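Side-chain contacts in cephalosporin acylase (PDB 2NLZ), which probably cleaves amide bonds of cephalosporin-type or gamma-glutamyl substrates as an N-terminal nucleophile enzyme of the gamma-glutamyltranspeptidase family: residues A50-A55 and L136-S141; A57-E62 and Q202-T207; G124-L129 and D206-I211; N215-Y220 and C246-W251. The protein carries 1 engineered substitution. All coordinates share one frame; numbering follows the deposited sequence.

Contact 1: A50-A55 and L136-S141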
loop_
_atom_site.group_PDB
_atom_site.type_symbol
_atom_site.label_atom_id
_atom_site.label_comp_id
_atom_site.label_asym_id
_atom_site.label_seq_id
_atom_site.Cartn_x
_atom_site.Cartn_y
_atom_site.Cartn_z
ATOM N N ALA D 50 -7.558 -33.815 21.357
ATOM C CA ALA D 50 -7.156 -32.401 21.288
ATOM C C ALA D 50 -8.278 -31.466 20.832
ATOM O O ALA D 50 -8.402 -30.352 21.334
ATOM C CB ALA D 50 -5.930 -32.233 20.398
ATOM N N ALA D 51 -9.085 -31.935 19.879
ATOM C CA ALA D 51 -10.198 -31.173 19.366
ATOM C C ALA D 51 -11.204 -30.919 20.482
ATOM O O ALA D 51 -11.667 -29.792 20.661
ATOM C CB ALA D 51 -10.840 -31.910 18.221
ATOM N N ILE D 52 -11.520 -31.969 21.238
ATOM C CA ILE D 52 -12.440 -31.871 22.374
ATOM C C ILE D 52 -11.845 -30.952 23.437
ATOM O O ILE D 52 -12.535 -30.105 23.979
ATOM C CB ILE D 52 -12.786 -33.262 22.950
ATOM C CG1 ILE D 52 -13.450 -34.135 21.881
ATOM C CG2 ILE D 52 -13.720 -33.147 24.138
ATOM C CD1 ILE D 52 -13.425 -35.626 22.185
ATOM N N ALA D 53 -10.552 -31.085 23.691
ATOM C CA ALA D 53 -9.880 -30.215 24.651
ATOM C C ALA D 53 -10.074 -28.748 24.295
ATOM O O ALA D 53 -10.510 -27.939 25.114
ATOM C CB ALA D 53 -8.401 -30.547 24.727
ATOM N N THR D 54 -9.770 -28.435 23.046
ATOM C CA THR D 54 -9.863 -27.095 22.516
ATOM C C THR D 54 -11.302 -26.578 22.450
ATOM O O THR D 54 -11.544 -25.399 22.686
ATOM C CB THR D 54 -9.249 -27.056 21.111
ATOM O OG1 THR D 54 -7.990 -27.745 21.122
ATOM C CG2 THR D 54 -9.043 -25.625 20.656
ATOM N N ALA D 55 -12.250 -27.458 22.128
ATOM C CA ALA D 55 -13.642 -27.050 21.981
ATOM C C ALA D 55 -14.201 -26.629 23.322
ATOM O O ALA D 55 -14.781 -25.548 23.457
ATOM C CB ALA D 55 -14.471 -28.173 21.392
ATOM N N LEU D 136 -8.211 -40.655 25.349
ATOM C CA LEU D 136 -8.348 -40.247 26.741
ATOM C C LEU D 136 -9.802 -40.186 27.174
ATOM O O LEU D 136 -10.688 -39.945 26.351
ATOM C CB LEU D 136 -7.725 -38.867 26.946
ATOM C CG LEU D 136 -6.344 -38.611 26.364
ATOM C CD1 LEU D 136 -5.929 -37.203 26.708
ATOM C CD2 LEU D 136 -5.340 -39.625 26.896
ATOM N N PRO D 137 -10.053 -40.377 28.480
ATOM C CA PRO D 137 -11.413 -40.181 28.961
ATOM C C PRO D 137 -11.751 -38.690 28.944
ATOM O O PRO D 137 -10.855 -37.844 29.043
ATOM C CB PRO D 137 -11.361 -40.713 30.395
ATOM C CG PRO D 137 -9.927 -40.526 30.811
ATOM C CD PRO D 137 -9.121 -40.753 29.563
ATOM N N LEU D 138 -13.038 -38.388 28.807
ATOM C CA LEU D 138 -13.542 -37.021 28.721
ATOM C C LEU D 138 -13.016 -36.121 29.841
ATOM O O LEU D 138 -12.766 -34.937 29.624
ATOM C CB LEU D 138 -15.070 -37.051 28.734
ATOM C CG LEU D 138 -15.831 -36.028 27.905
ATOM C CD1 LEU D 138 -15.220 -35.900 26.521
ATOM C CD2 LEU D 138 -17.288 -36.413 27.813
ATOM N N ALA D 139 -12.830 -36.699 31.028
ATOM C CA ALA D 139 -12.330 -35.968 32.195
ATOM C C ALA D 139 -10.876 -35.509 32.077
ATOM O O ALA D 139 -10.467 -34.550 32.724
ATOM C CB ALA D 139 -12.516 -36.794 33.441
ATOM N N ALA D 140 -10.095 -36.206 31.262
ATOM C CA ALA D 140 -8.726 -35.791 30.986
ATOM C C ALA D 140 -8.759 -34.667 29.988
ATOM O O ALA D 140 -8.113 -33.631 30.176
ATOM C CB ALA D 140 -7.926 -36.933 30.409
ATOM N N SER D 141 -9.511 -34.890 28.911
ATOM C CA SER D 141 -9.462 -33.998 27.766
ATOM C C SER D 141 -10.176 -32.687 28.043
ATOM O O SER D 141 -9.853 -31.679 27.439
ATOM C CB SER D 141 -9.920 -34.679 26.455
ATOM O OG SER D 141 -11.201 -35.262 26.552
HETATM O O HOH W 1 -9.981 -28.945 27.836
#
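Ala-53 and Ser-141 bring the two backbones together, their CA atoms 4.9 Å apart, where helix 47-61 meets the short helical turn 138-141 that starts after Pro-137 at the N-cap position. With only a methyl group on the long helix here, the carbonyl of Ser-141 can lie directly on its surface. Ser-141 O makes a bent CA-H...O contact with Ala-53 CA at 3.1 Å, the angle at the hydrogen being 136°, and also touches Ala-53 CB. No direct hydrogen bond crosses the contact; instead a water donates to Ala-53 O at 2.9 Å and to Ser-141 O at 2.8 Å, joining the two carbonyls. Beside this polar seam, Ile-52 supplies the apolar part. Its CG2 branch, anti to the backbone N, faces the turn and meets Leu-138 CD1 at 3.9 Å, the two side chains crossing at about a right angle. The same methyl lies 4.1 Å from Ser-141 OG. That hydroxyl stands between its own backbone N and carbonyl carbon (chi1 55°), from where it turns back to Leu-138 O in a weak hydrogen bond within the turn. Ile-52 and Leu-138 both continue onto Ala-130 of helix 122-133, which packs against both. Away from the turn, Ala-51 and Ala-55 rest on strands 359-365 and 370-376. A helix laid on a sheet by small side chains and covered outside by further helices is consistent with the alpha-beta-beta-alpha sandwich of the N-terminal nucleophile hydrolases.

Contact 2: A57-E62 and Q202-T207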
loop_
_atom_site.group_PDB
_atom_site.type_symbol
_atom_site.label_atom_id
_atom_site.label_comp_id
_atom_site.label_asym_id
_atom_site.label_seq_id
_atom_site.Cartn_x
_atom_site.Cartn_y
_atom_site.Cartn_z
ATOM N N ALA D 57 -12.484 -25.888 25.953
ATOM C CA ALA D 57 -11.715 -24.726 26.390
ATOM C C ALA D 57 -12.333 -23.433 25.882
ATOM O O ALA D 57 -12.489 -22.485 26.652
ATOM C CB ALA D 57 -10.264 -24.831 25.949
ATOM N N LEU D 58 -12.705 -23.427 24.597
ATOM C CA LEU D 58 -13.324 -22.274 23.922
ATOM C C LEU D 58 -14.649 -21.870 24.553
ATOM O O LEU D 58 -15.055 -20.708 24.501
ATOM C CB LEU D 58 -13.538 -22.574 22.432
ATOM C CG LEU D 58 -12.296 -22.599 21.538
ATOM C CD1 LEU D 58 -12.543 -23.332 20.221
ATOM C CD2 LEU D 58 -11.772 -21.201 21.282
ATOM N N THR D 59 -15.318 -22.860 25.137
ATOM C CA THR D 59 -16.572 -22.676 25.854
ATOM C C THR D 59 -16.407 -21.708 27.025
ATOM O O THR D 59 -17.339 -20.999 27.396
ATOM C CB THR D 59 -17.115 -24.035 26.287
ATOM O OG1 THR D 59 -18.301 -24.318 25.545
ATOM C CG2 THR D 59 -17.425 -24.078 27.770
ATOM N N VAL D 60 -15.196 -21.658 27.568
ATOM C CA VAL D 60 -14.879 -20.786 28.673
ATOM C C VAL D 60 -14.119 -19.557 28.195
ATOM O O VAL D 60 -14.334 -18.458 28.705
ATOM C CB VAL D 60 -14.027 -21.518 29.720
ATOM C CG1 VAL D 60 -13.580 -20.551 30.820
ATOM C CG2 VAL D 60 -14.786 -22.734 30.295
ATOM N N LEU D 61 -13.253 -19.749 27.197
ATOM C CA LEU D 61 -12.282 -18.730 26.779
ATOM C C LEU D 61 -12.812 -17.705 25.795
ATOM O O LEU D 61 -12.306 -16.577 25.728
ATOM C CB LEU D 61 -11.028 -19.384 26.215
ATOM C CG LEU D 61 -10.216 -20.186 27.228
ATOM C CD1 LEU D 61 -9.301 -21.158 26.514
ATOM C CD2 LEU D 61 -9.452 -19.238 28.148
ATOM N N GLU D 62 -13.831 -18.093 25.040
ATOM C CA GLU D 62 -14.489 -17.176 24.103
ATOM C C GLU D 62 -16.023 -17.264 24.193
ATOM O O GLU D 62 -16.670 -17.744 23.264
ATOM C CB GLU D 62 -14.017 -17.464 22.678
ATOM C CG GLU D 62 -14.296 -16.358 21.691
ATOM C CD GLU D 62 -13.736 -16.644 20.310
ATOM O OE1 GLU D 62 -14.462 -16.432 19.320
ATOM O OE2 GLU D 62 -12.570 -17.078 20.212
ATOM N N GLN D 202 -17.265 -20.229 38.214
ATOM C CA GLN D 202 -17.382 -21.478 38.964
ATOM C C GLN D 202 -18.468 -22.358 38.371
ATOM O O GLN D 202 -18.360 -23.581 38.396
ATOM C CB GLN D 202 -17.671 -21.227 40.447
ATOM C CG GLN D 202 -16.507 -21.539 41.384
ATOM C CD GLN D 202 -16.087 -23.015 41.383
ATOM O OE1 GLN D 202 -16.857 -23.904 40.997
ATOM N NE2 GLN D 202 -14.861 -23.278 41.832
ATOM N N GLY D 203 -19.504 -21.719 37.837
ATOM C CA GLY D 203 -20.576 -22.418 37.159
ATOM C C GLY D 203 -20.040 -23.277 36.031
ATOM O O GLY D 203 -20.276 -24.488 36.001
ATOM N N HIS D 204 -19.301 -22.644 35.122
ATOM C CA HIS D 204 -18.691 -23.327 33.983
ATOM C C HIS D 204 -17.831 -24.509 34.405
ATOM O O HIS D 204 -17.907 -25.576 33.803
ATOM C CB HIS D 204 -17.849 -22.356 33.162
ATOM C CG HIS D 204 -18.639 -21.536 32.191
ATOM N ND1 HIS D 204 -19.460 -20.503 32.584
ATOM C CD2 HIS D 204 -18.719 -21.586 30.841
ATOM C CE1 HIS D 204 -20.010 -19.952 31.517
ATOM N NE2 HIS D 204 -19.581 -20.596 30.447
ATOM N N ALA D 205 -17.027 -24.313 35.448
ATOM C CA ALA D 205 -16.200 -25.377 36.002
ATOM C C ALA D 205 -17.018 -26.579 36.491
ATOM O O ALA D 205 -16.718 -27.720 36.120
ATOM C CB ALA D 205 -15.349 -24.838 37.117
ATOM N N ASP D 206 -18.044 -26.306 37.306
ATOM C CA ASP D 206 -18.906 -27.337 37.898
ATOM C C ASP D 206 -19.577 -28.204 36.843
ATOM O O ASP D 206 -19.553 -29.441 36.919
ATOM C CB ASP D 206 -19.981 -26.699 38.791
ATOM C CG ASP D 206 -19.407 -26.096 40.065
ATOM O OD1 ASP D 206 -18.285 -26.476 40.460
ATOM O OD2 ASP D 206 -20.080 -25.233 40.669
ATOM N N THR D 207 -20.162 -27.544 35.852
ATOM C CA THR D 207 -20.899 -28.257 34.827
ATOM C C THR D 207 -19.976 -29.031 33.877
ATOM O O THR D 207 -20.309 -30.145 33.460
ATOM C CB THR D 207 -21.896 -27.340 34.082
ATOM O OG1 THR D 207 -22.515 -28.067 33.022
ATOM C CG2 THR D 207 -21.205 -26.174 33.502
HETATM O O HOH W 2 -20.202 -19.789 27.728
#
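Thr-59 is the first residue of 57-62 to meet the other helix, and it does so with both its methyl and its carbonyl. Its CG2 comes within 4.2 Å of His-204 CD2, while Thr-59 O is 3.8 Å from His-204 NE2, too far for a direct hydrogen bond. A water fills the link: it donates to Thr-59 O at 3.1 Å and lies 2.9 Å from His-204 NE2, in the plane of the ring at its edge. Val-60 follows, and its CA is 7.0 Å from that of His-204, the closest CA pair of the two segments. Its CG2, anti to the carbonyl carbon, rests 4.1 Å from His-204 CD2 at an oblique angle to the ring, the two side chains sliding past each other in opposite directions. The imidazole is held at both nitrogens, since His-204 ND1 is hydrogen-bonded to Ser-201 OG; water and serine together should fix which way the ring is flipped. The helix then runs out: Leu-61 and Val-60 both give their backbone N-H to Ala-57 O, and Glu-62, which pairs with Arg-511, leaves helical geometry. Ala-149 of helix 143-151 touches both Val-60 and His-204, covering the seam between them. On its other sides the end of helix 47-61 is lined by helix 31-42, which meets Ala-57 and Leu-61, and by strand 359-365, against which Leu-58 packs.

Contact 3: G124-L129 and D206-I211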
loop_
_atom_site.group_PDB
_atom_site.type_symbol
_atom_site.label_atom_id
_atom_site.label_comp_id
_atom_site.label_asym_id
_atom_site.label_seq_id
_atom_site.Cartn_x
_atom_site.Cartn_y
_atom_site.Cartn_z
ATOM N N GLY D 124 -22.963 -33.668 23.972
ATOM C CA GLY D 124 -23.112 -35.043 23.492
ATOM C C GLY D 124 -22.128 -35.370 22.387
ATOM O O GLY D 124 -21.570 -36.477 22.337
ATOM N N ALA D 125 -21.908 -34.399 21.505
ATOM C CA ALA D 125 -20.912 -34.534 20.447
ATOM C C ALA D 125 -19.506 -34.711 21.008
ATOM O O ALA D 125 -18.715 -35.463 20.456
ATOM C CB ALA D 125 -20.968 -33.350 19.512
ATOM N N TRP D 126 -19.206 -34.029 22.106
ATOM C CA TRP D 126 -17.923 -34.198 22.771
ATOM C C TRP D 126 -17.753 -35.650 23.190
ATOM O O TRP D 126 -16.793 -36.304 22.798
ATOM C CB TRP D 126 -17.801 -33.294 24.006
ATOM C CG TRP D 126 -17.905 -31.814 23.748
ATOM C CD1 TRP D 126 -17.619 -31.158 22.587
ATOM C CD2 TRP D 126 -18.289 -30.805 24.693
ATOM N NE1 TRP D 126 -17.830 -29.805 22.741
ATOM C CE2 TRP D 126 -18.237 -29.563 24.027
ATOM C CE3 TRP D 126 -18.679 -30.831 26.041
ATOM C CZ2 TRP D 126 -18.562 -28.356 24.662
ATOM C CZ3 TRP D 126 -19.009 -29.634 26.664
ATOM C CH2 TRP D 126 -18.943 -28.415 25.974
ATOM N N ALA D 127 -18.704 -36.142 23.978
ATOM C CA ALA D 127 -18.675 -37.503 24.520
ATOM C C ALA D 127 -18.555 -38.592 23.452
ATOM O O ALA D 127 -17.689 -39.472 23.556
ATOM C CB ALA D 127 -19.898 -37.749 25.383
ATOM N N GLU D 128 -19.420 -38.527 22.437
ATOM C CA GLU D 128 -19.394 -39.483 21.334
ATOM C C GLU D 128 -18.085 -39.460 20.547
ATOM O O GLU D 128 -17.628 -40.500 20.072
ATOM C CB GLU D 128 -20.571 -39.263 20.382
ATOM C CG GLU D 128 -21.734 -40.241 20.584
ATOM C CD GLU D 128 -21.474 -41.632 20.026
ATOM O OE1 GLU D 128 -20.844 -41.753 18.958
ATOM O OE2 GLU D 128 -21.919 -42.609 20.661
ATOM N N LEU D 129 -17.492 -38.278 20.416
ATOM C CA LEU D 129 -16.220 -38.132 19.732
ATOM C C LEU D 129 -15.126 -38.828 20.532
ATOM O O LEU D 129 -14.267 -39.499 19.962
ATOM C CB LEU D 129 -15.893 -36.652 19.566
ATOM C CG LEU D 129 -15.342 -36.099 18.252
ATOM C CD1 LEU D 129 -15.605 -37.015 17.087
ATOM C CD2 LEU D 129 -15.981 -34.742 17.997
ATOM N N ASP D 206 -18.044 -26.306 37.306
ATOM C CA ASP D 206 -18.906 -27.337 37.898
ATOM C C ASP D 206 -19.577 -28.204 36.843
ATOM O O ASP D 206 -19.553 -29.441 36.919
ATOM C CB ASP D 206 -19.981 -26.699 38.791
ATOM C CG ASP D 206 -19.407 -26.096 40.065
ATOM O OD1 ASP D 206 -18.285 -26.476 40.460
ATOM O OD2 ASP D 206 -20.080 -25.233 40.669
ATOM N N THR D 207 -20.162 -27.544 35.852
ATOM C CA THR D 207 -20.899 -28.257 34.827
ATOM C C THR D 207 -19.976 -29.031 33.877
ATOM O O THR D 207 -20.309 -30.145 33.460
ATOM C CB THR D 207 -21.896 -27.340 34.082
ATOM O OG1 THR D 207 -22.515 -28.067 33.022
ATOM C CG2 THR D 207 -21.205 -26.174 33.502
ATOM N N LEU D 208 -18.808 -28.471 33.572
ATOM C CA LEU D 208 -17.845 -29.190 32.748
ATOM C C LEU D 208 -17.341 -30.421 33.474
ATOM O O LEU D 208 -17.210 -31.481 32.876
ATOM C CB LEU D 208 -16.681 -28.306 32.322
ATOM C CG LEU D 208 -16.978 -27.341 31.175
ATOM C CD1 LEU D 208 -15.814 -26.384 30.995
ATOM C CD2 LEU D 208 -17.297 -28.058 29.862
ATOM N N ARG D 209 -17.097 -30.285 34.774
ATOM C CA ARG D 209 -16.765 -31.433 35.608
ATOM C C ARG D 209 -17.919 -32.449 35.613
ATOM O O ARG D 209 -17.689 -33.655 35.530
ATOM C CB ARG D 209 -16.396 -30.982 37.023
ATOM C CG ARG D 209 -15.772 -32.058 37.896
ATOM C CD ARG D 209 -14.530 -31.548 38.623
ATOM N NE ARG D 209 -14.681 -30.164 39.075
ATOM C CZ ARG D 209 -13.680 -29.377 39.469
ATOM N NH1 ARG D 209 -12.429 -29.821 39.477
ATOM N NH2 ARG D 209 -13.934 -28.136 39.852
ATOM N N SER D 210 -19.154 -31.963 35.668
ATOM C CA SER D 210 -20.295 -32.858 35.731
ATOM C C SER D 210 -20.460 -33.657 34.444
ATOM O O SER D 210 -20.905 -34.802 34.495
ATOM C CB SER D 210 -21.582 -32.102 36.081
ATOM O OG SER D 210 -22.667 -32.994 36.322
ATOM N N ILE D 211 -20.105 -33.074 33.298
ATOM C CA ILE D 211 -20.223 -33.822 32.036
ATOM C C ILE D 211 -18.994 -34.659 31.766
ATOM O O ILE D 211 -19.062 -35.644 31.036
ATOM C CB ILE D 211 -20.606 -32.960 30.785
ATOM C CG1 ILE D 211 -19.729 -31.731 30.650
ATOM C CG2 ILE D 211 -22.054 -32.523 30.855
ATOM C CD1 ILE D 211 -20.458 -30.566 30.010
#
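Trp-126 reaches from helix 122-133 to helix 202-212 with the six-membered half of its indole, and a single atom, CZ3, meets both partners on the second helix. Ile-211 CD1 comes up to it at 3.8 Å, in the plane of the indole and at its edge, the two side chains meeting obliquely. Leu-208 CD2 lies 4.0 Å from Trp-126 CZ3 but approaches obliquely, and this side chain crosses the tryptophan at about a right angle. The two methyls, from residues one helical turn apart, lie side by side and both meet the indole at this one corner. Ile-211 reaches the rim through its longer branch: CG1 stands between the backbone N and the carbonyl carbon (chi1 50°), which turns CD1 to the indole while CG2 takes the place beside the N. The two methyls of Leu-208 divide their work, CD2 serving the tryptophan and CD1 packing on Val-60 of helix 47-61. At the five-membered half, Trp-126 NE1 is hydrogen-bonded to Gln-375 OE1 of strand 370-376. This buried N-H thus has its acceptor, and the bond should hold the ring against rotation, with its apolar rim toward helix 202-212. Trp-126 also packs on Thr-56, so it stands at a junction of helices 47-61, 122-133 and 202-212 with strand 370-376. Leu-208 also touches Ala-145 and Ile-146 of helix 143-151, and Leu-224 of helix 223-234 borders Ile-211.

Contact 4: N215-Y220 and C246-W251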
loop_
_atom_site.group_PDB
_atom_site.type_symbol
_atom_site.label_atom_id
_atom_site.label_comp_id
_atom_site.label_asym_id
_atom_site.label_seq_id
_atom_site.Cartn_x
_atom_site.Cartn_y
_atom_site.Cartn_z
ATOM N N ASN D 215 -19.788 -38.724 31.146
ATOM C CA ASN D 215 -19.718 -38.859 29.679
ATOM C C ASN D 215 -20.880 -38.152 28.980
ATOM O O ASN D 215 -21.496 -38.682 28.052
ATOM C CB ASN D 215 -19.598 -40.324 29.230
ATOM C CG ASN D 215 -18.170 -40.836 29.282
ATOM O OD1 ASN D 215 -17.258 -40.206 28.761
ATOM N ND2 ASN D 215 -17.976 -41.989 29.902
ATOM N N GLY D 216 -21.177 -36.950 29.461
ATOM C CA GLY D 216 -22.218 -36.122 28.894
ATOM C C GLY D 216 -23.611 -36.502 29.330
ATOM O O GLY D 216 -24.570 -35.833 28.969
ATOM N N GLU D 217 -23.728 -37.565 30.116
ATOM C CA GLU D 217 -25.036 -38.098 30.501
ATOM C C GLU D 217 -25.827 -37.143 31.409
ATOM O O GLU D 217 -27.056 -37.067 31.320
ATOM C CB GLU D 217 -24.876 -39.475 31.163
ATOM C CG GLU D 217 -25.960 -40.493 30.812
ATOM C CD GLU D 217 -25.930 -40.924 29.352
ATOM O OE1 GLU D 217 -24.917 -40.684 28.661
ATOM O OE2 GLU D 217 -26.928 -41.514 28.891
ATOM N N SER D 218 -25.111 -36.409 32.259
ATOM C CA SER D 218 -25.721 -35.497 33.213
ATOM C C SER D 218 -26.441 -34.350 32.534
ATOM O O SER D 218 -27.427 -33.843 33.063
ATOM C CB SER D 218 -24.663 -34.931 34.146
ATOM O OG SER D 218 -25.174 -33.828 34.864
ATOM N N PHE D 219 -25.939 -33.952 31.364
ATOM C CA PHE D 219 -26.480 -32.829 30.596
ATOM C C PHE D 219 -27.834 -33.151 29.967
ATOM O O PHE D 219 -28.713 -32.295 29.927
ATOM C CB PHE D 219 -25.481 -32.417 29.513
ATOM C CG PHE D 219 -25.823 -31.127 28.805
ATOM C CD1 PHE D 219 -25.452 -29.902 29.350
ATOM C CD2 PHE D 219 -26.476 -31.138 27.573
ATOM C CE1 PHE D 219 -25.750 -28.700 28.696
ATOM C CE2 PHE D 219 -26.780 -29.955 26.916
ATOM C CZ PHE D 219 -26.411 -28.727 27.483
ATOM N N TYR D 220 -27.995 -34.383 29.485
ATOM C CA TYR D 220 -29.182 -34.768 28.712
ATOM C C TYR D 220 -30.227 -35.592 29.464
ATOM O O TYR D 220 -31.430 -35.372 29.311
ATOM C CB TYR D 220 -28.758 -35.529 27.466
ATOM C CG TYR D 220 -27.918 -34.711 26.536
ATOM C CD1 TYR D 220 -28.496 -33.745 25.730
ATOM C CD2 TYR D 220 -26.544 -34.903 26.462
ATOM C CE1 TYR D 220 -27.731 -32.989 24.877
ATOM C CE2 TYR D 220 -25.771 -34.157 25.610
ATOM C CZ TYR D 220 -26.367 -33.199 24.811
ATOM O OH TYR D 220 -25.603 -32.444 23.944
ATOM N N CYS D 246 -33.720 -37.828 24.754
ATOM C CA CYS D 246 -33.539 -38.620 23.541
ATOM C C CYS D 246 -32.756 -37.914 22.439
ATOM O O CYS D 246 -32.880 -38.256 21.261
ATOM C CB CYS D 246 -34.851 -39.256 23.035
ATOM S SG CYS D 246 -36.261 -38.169 22.831
ATOM N N TYR D 247 -31.931 -36.945 22.819
ATOM C CA TYR D 247 -30.944 -36.449 21.882
ATOM C C TYR D 247 -29.771 -37.422 21.789
ATOM O O TYR D 247 -29.208 -37.835 22.802
ATOM C CB TYR D 247 -30.428 -35.055 22.259
ATOM C CG TYR D 247 -29.150 -34.691 21.515
ATOM C CD1 TYR D 247 -29.169 -34.372 20.157
ATOM C CD2 TYR D 247 -27.920 -34.709 22.158
ATOM C CE1 TYR D 247 -27.995 -34.063 19.480
ATOM C CE2 TYR D 247 -26.751 -34.400 21.490
ATOM C CZ TYR D 247 -26.793 -34.083 20.159
ATOM O OH TYR D 247 -25.622 -33.781 19.512
ATOM N N ARG D 248 -29.408 -37.880 20.615
ATOM C CA ARG D 248 -28.039 -38.295 20.424
ATOM C C ARG D 248 -27.382 -37.683 19.224
ATOM O O ARG D 248 -28.011 -37.370 18.235
ATOM C CB ARG D 248 -27.846 -39.815 20.444
ATOM C CG ARG D 248 -29.071 -40.658 20.682
ATOM C CD ARG D 248 -29.037 -41.572 21.917
ATOM N NE ARG D 248 -27.829 -41.457 22.713
ATOM C CZ ARG D 248 -27.676 -41.933 23.944
ATOM N NH1 ARG D 248 -28.660 -42.571 24.555
ATOM N NH2 ARG D 248 -26.525 -41.773 24.572
ATOM N N PRO D 249 -26.095 -37.478 19.331
ATOM C CA PRO D 249 -25.317 -37.058 18.174
ATOM C C PRO D 249 -25.413 -38.133 17.100
ATOM O O PRO D 249 -25.428 -39.326 17.418
ATOM C CB PRO D 249 -23.883 -36.932 18.714
ATOM C CG PRO D 249 -23.891 -37.511 20.057
ATOM C CD PRO D 249 -25.290 -37.566 20.559
ATOM N N GLU D 250 -25.526 -37.712 15.846
ATOM C CA GLU D 250 -25.736 -38.639 14.745
ATOM C C GLU D 250 -24.508 -38.676 13.852
ATOM O O GLU D 250 -24.085 -37.645 13.324
ATOM C CB GLU D 250 -26.992 -38.244 13.947
ATOM C CG GLU D 250 -27.198 -38.986 12.622
ATOM C CD GLU D 250 -28.522 -38.639 11.952
ATOM O OE1 GLU D 250 -29.536 -38.530 12.671
ATOM O OE2 GLU D 250 -28.555 -38.482 10.714
ATOM N N TRP D 251 -23.919 -39.857 13.705
ATOM C CA TRP D 251 -22.893 -40.038 12.692
ATOM C C TRP D 251 -23.579 -40.040 11.343
ATOM O O TRP D 251 -24.487 -40.832 11.090
ATOM C CB TRP D 251 -22.103 -41.321 12.903
ATOM C CG TRP D 251 -21.263 -41.260 14.109
ATOM C CD1 TRP D 251 -21.540 -41.803 15.331
ATOM C CD2 TRP D 251 -20.007 -40.601 14.236
ATOM N NE1 TRP D 251 -20.523 -41.529 16.210
ATOM C CE2 TRP D 251 -19.566 -40.793 15.563
ATOM C CE3 TRP D 251 -19.204 -39.872 13.357
ATOM C CZ2 TRP D 251 -18.356 -40.281 16.032
ATOM C CZ3 TRP D 251 -18.001 -39.363 13.823
ATOM C CH2 TRP D 251 -17.591 -39.571 15.153
#
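Tyr-220 and Tyr-247 form the tightly packed, buried part of this contact. Their ring centres are 4.9 Å apart, with planes inclined at 36°. Tyr-247 CD2 sits over one face of the Tyr-220 ring, with CE1 of Tyr-220 its nearest atom, and Tyr-247 CE2 lies 3.3 Å from Tyr-220 OH. The other face of Tyr-220 carries Phe-219 CD2, 3.4 Å above the plane and over the ring centre, so this ring is held between two aromatic neighbours. With CG anti to the backbone N (chi1 165°), Tyr-247 carries its ring over Tyr-220; Pro-249 N lies on the opposite face. Both phenols reach the start of helix 122-133: Tyr-220 OH is hydrogen-bonded to Gly-124 N and Pro-120 O, and Tyr-247 OH weakly to Gly-121 O. Tyr-247 lies where the chain passes from helix 241-245 to strand 250-259 of the beta core of this gamma-glutamyltranspeptidase-like fold, so the pair joins this entry to helices 217-221 and 122-133. A leucine at Tyr-220 would probably leave Gly-124 N and Pro-120 O without their hydroxyl partner and open a gap between Phe-219 and Tyr-247. Toward solvent the contact is much looser. Glu-217 OE2 and Arg-248 NH2 are 4.3 Å apart, opposite charges too distant for a salt bridge, whose attraction is probably weak and shared with nearby Arg-221. With Arg-221, OE2 does form a salt bridge, whereas the exposed side chain of Arg-248 is poorly ordered.

How the contacts relate
From the N terminus, helix 47-61 supplies the first segments of contacts 1 and 2, whose centres lie 13 Å apart. Contact 1 closes at 136-141; contact 2 closes later, at 202-207, so the two cross. Contact 3 opens at 124-129, before contact 1 has closed, and therefore crosses it too; it ends on the same helix as contact 2, sharing Asp-206 and Thr-207. Contact 4 follows in series, closing the short, largely helical loop from 215-220 to 246-251. Helix 122-133 ties it back: Glu-128 probably hydrogen-bonds Trp-251, and Ala-127 packs on Asn-215, which also touches Leu-138. Together they join the helical layer to strand 250-259.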